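Local coordinates for IPT/TIG domain-containing protein BACOVA_02650 (Bacteroides ovatus, PDB 5E7H), which binds polysaccharide at the cell surface and probably captures xyloglucan there before its transport into the periplasm for degradation, at residues S112-V117 and T247-F252. Sequence-based numbering, arbitrary orientation.
Sequences SSAPYV and TIEVYF. With FMT (formic acid), chain C.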
ATOM      1  N   SER A 112     -13.062 -13.852   9.185  1.00 17.51           N
ATOM      2  CA  SER A 112     -12.817 -15.123   9.880  1.00 18.49           C
ATOM      3  C   SER A 112     -11.490 -15.738   9.450  1.00 20.08           C
ATOM      4  O   SER A 112     -10.816 -16.386  10.244  1.00 24.25           O
ATOM      5  CB  SER A 112     -13.974 -16.125   9.640  1.00 20.76           C
ATOM      6  OG  SER A 112     -13.753 -17.315  10.352  1.00 39.09           O
ATOM      7  N   SER A 113     -11.108 -15.545   8.199  1.00 16.65           N
ATOM      8  CA  SER A 113      -9.823 -16.043   7.725  1.00 18.90           C
ATOM      9  C   SER A 113      -9.012 -14.927   7.108  1.00 18.55           C
ATOM     10  O   SER A 113      -9.547 -13.890   6.707  1.00 16.68           O
ATOM     11  CB  SER A 113     -10.013 -17.158   6.699  1.00 23.86           C
ATOM     12  OG  SER A 113     -10.722 -16.681   5.584  1.00 28.03           O
ATOM     13  N   ALA A 114      -7.703 -15.132   7.017  1.00 16.52           N
ATOM     14  CA  ALA A 114      -6.836 -14.117   6.448  1.00 15.26           C
ATOM     15  C   ALA A 114      -7.289 -13.706   5.036  1.00 15.05           C
ATOM     16  O   ALA A 114      -7.713 -14.565   4.233  1.00 16.17           O
ATOM     17  CB  ALA A 114      -5.411 -14.632   6.410  1.00 17.56           C
ATOM     18  N   PRO A 115      -7.204 -12.400   4.716  1.00 13.70           N
ATOM     19  CA  PRO A 115      -6.570 -11.309   5.470  1.00 13.35           C
ATOM     20  C   PRO A 115      -7.506 -10.577   6.457  1.00 13.17           C
ATOM     21  O   PRO A 115      -7.156  -9.484   6.909  1.00 14.23           O
ATOM     22  CB  PRO A 115      -6.109 -10.381   4.361  1.00 12.92           C
ATOM     23  CG  PRO A 115      -7.209 -10.511   3.327  1.00 13.68           C
ATOM     24  CD  PRO A 115      -7.590 -11.962   3.358  1.00 14.37           C
ATOM     25  N   TYR A 116      -8.633 -11.211   6.754  1.00 13.13           N
ATOM     26  CA  TYR A 116      -9.600 -10.836   7.812  1.00 15.99           C
ATOM     27  C   TYR A 116     -10.433  -9.620   7.446  1.00 14.99           C
ATOM     28  O   TYR A 116     -11.665  -9.692   7.570  1.00 16.16           O
ATOM     29  CB  TYR A 116      -8.910 -10.632   9.176  1.00 16.62           C
ATOM     30  CG  TYR A 116      -8.135 -11.838   9.628  1.00 16.16           C
ATOM     31  CD1 TYR A 116      -8.789 -13.018   9.980  1.00 19.34           C
ATOM     32  CD2 TYR A 116      -6.754 -11.801   9.689  1.00 17.24           C
ATOM     33  CE1 TYR A 116      -8.063 -14.129  10.388  1.00 21.60           C
ATOM     34  CE2 TYR A 116      -6.027 -12.903  10.087  1.00 19.57           C
ATOM     35  CZ  TYR A 116      -6.689 -14.056  10.431  1.00 21.55           C
ATOM     36  OH  TYR A 116      -5.948 -15.153  10.829  1.00 28.13           O
ATOM     37  N   VAL A 117      -9.792  -8.525   7.025  1.00 12.97           N
ATOM     38  CA  VAL A 117     -10.469  -7.348   6.504  1.00 13.07           C
ATOM     39  C   VAL A 117      -9.922  -7.030   5.113  1.00 13.84           C
ATOM     40  O   VAL A 117      -8.803  -7.422   4.771  1.00 13.25           O
ATOM     41  CB  VAL A 117     -10.309  -6.127   7.445  1.00 12.12           C
ATOM     42  CG1 VAL A 117     -11.069  -6.375   8.742  1.00 14.79           C
ATOM     43  CG2 VAL A 117      -8.860  -5.823   7.741  1.00 14.16           C
ATOM     44  N   THR A 247       5.235 -22.679   1.327  1.00 20.65           N
ATOM     45  CA  THR A 247       3.834 -22.347   1.200  1.00 19.84           C
ATOM     46  C   THR A 247       3.720 -20.917   1.675  1.00 22.87           C
ATOM     47  O   THR A 247       4.286 -20.553   2.707  1.00 28.54           O
ATOM     48  CB  THR A 247       2.964 -23.334   2.007  1.00 20.88           C
ATOM     49  OG1 THR A 247       3.110 -24.649   1.436  1.00 27.16           O
ATOM     50  CG2 THR A 247       1.509 -22.930   1.998  1.00 23.75           C
ATOM     51  N   ILE A 248       3.054 -20.082   0.888  1.00 18.09           N
ATOM     52  CA  ILE A 248       2.911 -18.681   1.259  1.00 16.80           C
ATOM     53  C   ILE A 248       1.451 -18.276   1.135  1.00 17.66           C
ATOM     54  O   ILE A 248       0.651 -18.979   0.526  1.00 17.58           O
ATOM     55  CB  ILE A 248       3.812 -17.756   0.404  1.00 20.00           C
ATOM     56  CG1 ILE A 248       3.259 -17.568  -1.027  1.00 18.81           C
ATOM     57  CG2 ILE A 248       5.257 -18.303   0.373  1.00 23.42           C
ATOM     58  CD1 ILE A 248       4.042 -16.576  -1.897  1.00 21.44           C
ATOM     59  N   GLU A 249       1.104 -17.145   1.742  1.00 16.69           N
ATOM     60  CA  GLU A 249      -0.245 -16.599   1.647  1.00 14.38           C
ATOM     61  C   GLU A 249      -0.112 -15.091   1.712  1.00 14.25           C
ATOM     62  O   GLU A 249       0.124 -14.530   2.792  1.00 15.96           O
ATOM     63  CB  GLU A 249      -1.146 -17.152   2.753  1.00 17.30           C
ATOM     64  CG  GLU A 249      -2.566 -16.680   2.647  1.00 16.68           C
ATOM     65  CD  GLU A 249      -3.471 -17.213   3.740  1.00 20.26           C
ATOM     66  OE1 GLU A 249      -3.005 -17.974   4.629  1.00 21.96           O
ATOM     67  OE2 GLU A 249      -4.664 -16.869   3.691  1.00 19.37           O
ATOM     68  N   VAL A 250      -0.212 -14.448   0.550  1.00 13.78           N
ATOM     69  CA  VAL A 250       0.065 -13.014   0.422  1.00 14.27           C
ATOM     70  C   VAL A 250      -1.070 -12.361  -0.336  1.00 14.76           C
ATOM     71  O   VAL A 250      -1.504 -12.875  -1.374  1.00 15.62           O
ATOM     72  CB  VAL A 250       1.396 -12.758  -0.301  1.00 12.37           C
ATOM     73  CG1 VAL A 250       1.715 -11.265  -0.366  1.00 14.12           C
ATOM     74  CG2 VAL A 250       2.526 -13.522   0.394  1.00 15.83           C
ATOM     75  N   TYR A 251      -1.564 -11.235   0.177  1.00 12.37           N
ATOM     76  CA  TYR A 251      -2.636 -10.482  -0.485  1.00 12.82           C
ATOM     77  C   TYR A 251      -2.160  -9.080  -0.802  1.00 13.01           C
ATOM     78  O   TYR A 251      -1.329  -8.532  -0.075  1.00 12.34           O
ATOM     79  CB  TYR A 251      -3.912 -10.409   0.391  1.00 13.13           C
ATOM     80  CG  TYR A 251      -4.423 -11.791   0.753  1.00 12.41           C
ATOM     81  CD1 TYR A 251      -5.221 -12.508  -0.124  1.00 12.56           C
ATOM     82  CD2 TYR A 251      -4.024 -12.410   1.928  1.00 12.44           C
ATOM     83  CE1 TYR A 251      -5.635 -13.790   0.173  1.00 14.93           C
ATOM     84  CE2 TYR A 251      -4.441 -13.689   2.238  1.00 12.42           C
ATOM     85  CZ  TYR A 251      -5.240 -14.380   1.347  1.00 14.01           C
ATOM     86  OH  TYR A 251      -5.664 -15.667   1.605  1.00 15.47           O
ATOM     87  N   PHE A 252      -2.692  -8.527  -1.892  1.00 11.79           N
ATOM     88  CA  PHE A 252      -2.356  -7.174  -2.366  1.00 11.19           C
ATOM     89  C   PHE A 252      -3.604  -6.374  -2.694  1.00 13.05           C
ATOM     90  O   PHE A 252      -4.581  -6.923  -3.198  1.00 13.07           O
ATOM     91  CB  PHE A 252      -1.510  -7.212  -3.652  1.00 11.60           C
ATOM     92  CG  PHE A 252      -0.224  -7.994  -3.574  1.00 12.90           C
ATOM     93  CD1 PHE A 252      -0.205  -9.372  -3.731  1.00 14.37           C
ATOM     94  CD2 PHE A 252       0.974  -7.339  -3.394  1.00 14.45           C
ATOM     95  CE1 PHE A 252       0.997 -10.068  -3.672  1.00 15.70           C
ATOM     96  CE2 PHE A 252       2.166  -8.042  -3.349  1.00 16.92           C
ATOM     97  CZ  PHE A 252       2.163  -9.405  -3.498  1.00 14.56           C
TER
HETATM   98  C   FMT C 502      -6.965 -18.348   8.712  1.00 34.35           C
HETATM   99  O1  FMT C 502      -6.913 -18.129   9.948  1.00 49.80           O
HETATM  100  O2  FMT C 502      -6.489 -17.494   7.921  1.00 24.14           O
HETATM  101  O   HOH W   1      -7.212 -17.371   4.418  1.00 25.10           O
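P115 lies flat against Y251 in the xyloglucan-binding domain, where a loop between strands 105-108 and 121-126 folds over the outer face of an antiparallel β-sheet, a worked example of a proline–aromatic CH-pi contact. A cis peptide bond joins A114 to P115, and the pyrrolidine ring is presented to the strand with CD 3.8 Å from the centroid of the Y251 ring and only 11° off its normal. P115 CG lies above the ring's CG-CD2 rim and CB just past it, 3.8 Å from Y251 CD2. With CG of Y251 anti to its carbonyl carbon (chi1 -57°), the phenol leans back along its own strand toward E249, under the loop. F167 of the adjacent strand 160-168 and W207 of strand 207-213 beyond it also touch both P115 and Y251, so this end is buried and close-packed.

Toward the phenol oxygen the contact turns polar and looser. A114 contributes its methyl, 3.6 Å from OE2 of E249, while its carbonyl O reaches that carboxylate through a water that donates to both. The extended E249 chain, with CG anti to the backbone N, carries OE2 to the edge of the phenol, in the plane of the ring. On the outer side of the loop, a formic acid, probably from the crystallisation liquor, accepts a nearly straight bond from A114 N (176°). A leucine in place of Y251 has neither ring nor hydroxyl; P115 would probably lose its CH-pi partner, and the E249 carboxylate is likely to turn more freely. As it stands, Y251 OH donates to the anti lone pair of E249 OE2 at 2.6 Å.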